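Local coordinates for REP-associated tyrosine transposase (Escherichia coli, PDB 4ER8), which binds the hairpins of repetitive extragenic palindromes and cleaves and recombines the DNA clusters that contain them, at residues Ile50-Val55 with His111-Ile116. Numbering follows the deposited sequence.
Sequences INAWVV and HHVDYI
I116 of helix 106-122 packs on A52 and V54 of strand 49-55 in a buried contact of aliphatic side chains, where the helix that carries the nickel ligand N119, with H123 just beyond its end, lies against the sheet. The axes of the two segments come within 8.3 Å and their N-to-C directions differ by 28°. A52 and V54 point their side chains at the helix, while W53 between them turns to the other side of the sheet, against I39 of helix 32-45.

I116 does most of the touching, with its two branches divided between the strand residues. CG2, anti to its own backbone N, reaches the strand backbone, 3.8 Å from the carbonyl carbon C of W53, and meets V54 CG2 at 3.5 Å. The longer branch ends in CD1, 4.3 Å from A52 CB. The V54 and I116 side chains run past one another in opposite senses, and V54 CG1 lies 3.4 Å from I116 O. One turn back, V113 brings CG1 to 4.2 Å from A52 CB, so this methyl touches both helix residues.

N51 and A52 form a classic beta bulge opposite I63 of strand 59-65, and I116 also touches I63, so its side chain reaches both strands. V54 lies about 6 Å by its side chain from the nickel ion. With no polar bond between the segments, cohesion here would come from burial and dispersion, next to a nickel site where N119 joins H59 and H61, the histidine pair of the HUH motif.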
# COMPACT_ATOMS: atom_id res chain seq x y z
N ILE A 50 3.88 -9.27 2.85
CA ILE A 50 3.14 -8.06 3.14
C ILE A 50 3.37 -7.67 4.60
O ILE A 50 2.69 -8.18 5.50
CB ILE A 50 1.64 -8.21 2.92
CG1 ILE A 50 1.34 -8.63 1.47
CG2 ILE A 50 0.93 -6.91 3.26
CD1 ILE A 50 -0.18 -8.69 1.09
N ASN A 51 4.31 -6.75 4.84
CA ASN A 51 4.54 -6.19 6.16
C ASN A 51 3.30 -5.40 6.60
O ASN A 51 2.81 -5.59 7.73
CB ASN A 51 5.77 -5.32 6.17
CG ASN A 51 7.05 -6.11 6.07
OD1 ASN A 51 7.51 -6.65 7.06
ND2 ASN A 51 7.63 -6.18 4.89
N ALA A 52 2.80 -4.55 5.71
CA ALA A 52 1.55 -3.86 5.97
C ALA A 52 0.88 -3.31 4.71
O ALA A 52 1.54 -3.11 3.69
CB ALA A 52 1.75 -2.76 6.98
N TRP A 53 -0.42 -3.06 4.78
CA TRP A 53 -1.11 -2.52 3.64
C TRP A 53 -2.40 -1.82 4.08
O TRP A 53 -3.09 -2.35 4.94
CB TRP A 53 -1.40 -3.69 2.71
CG TRP A 53 -1.63 -3.40 1.27
CD1 TRP A 53 -2.42 -2.42 0.73
CD2 TRP A 53 -1.11 -4.16 0.16
NE1 TRP A 53 -2.38 -2.51 -0.65
CE2 TRP A 53 -1.61 -3.58 -1.01
CE3 TRP A 53 -0.28 -5.28 0.06
CZ2 TRP A 53 -1.29 -4.08 -2.28
CZ3 TRP A 53 0.05 -5.77 -1.19
CH2 TRP A 53 -0.44 -5.18 -2.34
N VAL A 54 -2.69 -0.62 3.56
CA VAL A 54 -4.05 -0.09 3.56
C VAL A 54 -4.57 0.06 2.14
O VAL A 54 -3.82 0.38 1.21
CB VAL A 54 -4.19 1.35 4.05
CG1 VAL A 54 -4.56 1.41 5.47
CG2 VAL A 54 -2.97 2.18 3.69
N VAL A 55 -5.87 -0.08 2.01
CA VAL A 55 -6.55 0.30 0.79
C VAL A 55 -7.52 1.43 1.10
O VAL A 55 -8.35 1.34 2.00
CB VAL A 55 -7.35 -0.84 0.27
CG1 VAL A 55 -8.05 -0.42 -1.04
CG2 VAL A 55 -6.45 -2.07 0.10
N HIS A 111 7.63 4.02 11.59
CA HIS A 111 6.95 5.27 11.20
C HIS A 111 6.09 4.98 10.00
O HIS A 111 4.97 5.48 9.86
CB HIS A 111 7.90 6.46 10.91
CG HIS A 111 8.55 7.04 12.13
ND1 HIS A 111 9.73 7.77 12.08
CD2 HIS A 111 8.20 6.99 13.45
CE1 HIS A 111 10.06 8.16 13.31
NE2 HIS A 111 9.16 7.68 14.15
N HIS A 112 6.61 4.14 9.11
CA HIS A 112 5.86 3.86 7.92
C HIS A 112 4.73 2.87 8.19
O HIS A 112 3.70 2.98 7.55
CB HIS A 112 6.74 3.42 6.76
CG HIS A 112 7.47 4.54 6.11
ND1 HIS A 112 8.68 5.02 6.59
CD2 HIS A 112 7.21 5.23 4.98
CE1 HIS A 112 9.09 6.00 5.81
NE2 HIS A 112 8.23 6.15 4.83
N VAL A 113 4.88 1.93 9.13
CA VAL A 113 3.72 1.04 9.38
C VAL A 113 2.59 1.89 10.02
O VAL A 113 1.43 1.76 9.63
CB VAL A 113 4.02 -0.18 10.30
CG1 VAL A 113 2.73 -0.87 10.64
CG2 VAL A 113 5.01 -1.21 9.69
N ASP A 114 2.94 2.74 10.98
CA ASP A 114 2.01 3.59 11.67
C ASP A 114 1.31 4.45 10.60
O ASP A 114 0.06 4.55 10.56
CB ASP A 114 2.76 4.55 12.60
CG ASP A 114 3.36 3.88 13.85
OD1 ASP A 114 3.13 2.69 14.19
OD2 ASP A 114 4.09 4.62 14.54
N TYR A 115 2.14 5.06 9.75
CA TYR A 115 1.64 5.93 8.72
C TYR A 115 0.58 5.18 7.93
O TYR A 115 -0.45 5.76 7.52
CB TYR A 115 2.74 6.32 7.76
CG TYR A 115 2.24 7.36 6.79
CD1 TYR A 115 2.46 8.73 7.02
CD2 TYR A 115 1.53 7.00 5.65
CE1 TYR A 115 2.03 9.69 6.11
CE2 TYR A 115 1.10 7.97 4.72
CZ TYR A 115 1.35 9.30 4.97
OH TYR A 115 0.86 10.25 4.09
N ILE A 116 0.83 3.90 7.68
CA ILE A 116 -0.12 3.17 6.92
C ILE A 116 -1.44 3.09 7.67
O ILE A 116 -2.47 3.51 7.12
CB ILE A 116 0.41 1.82 6.49
CG1 ILE A 116 1.34 2.03 5.27
CG2 ILE A 116 -0.78 0.91 6.17
CD1 ILE A 116 2.42 1.04 5.11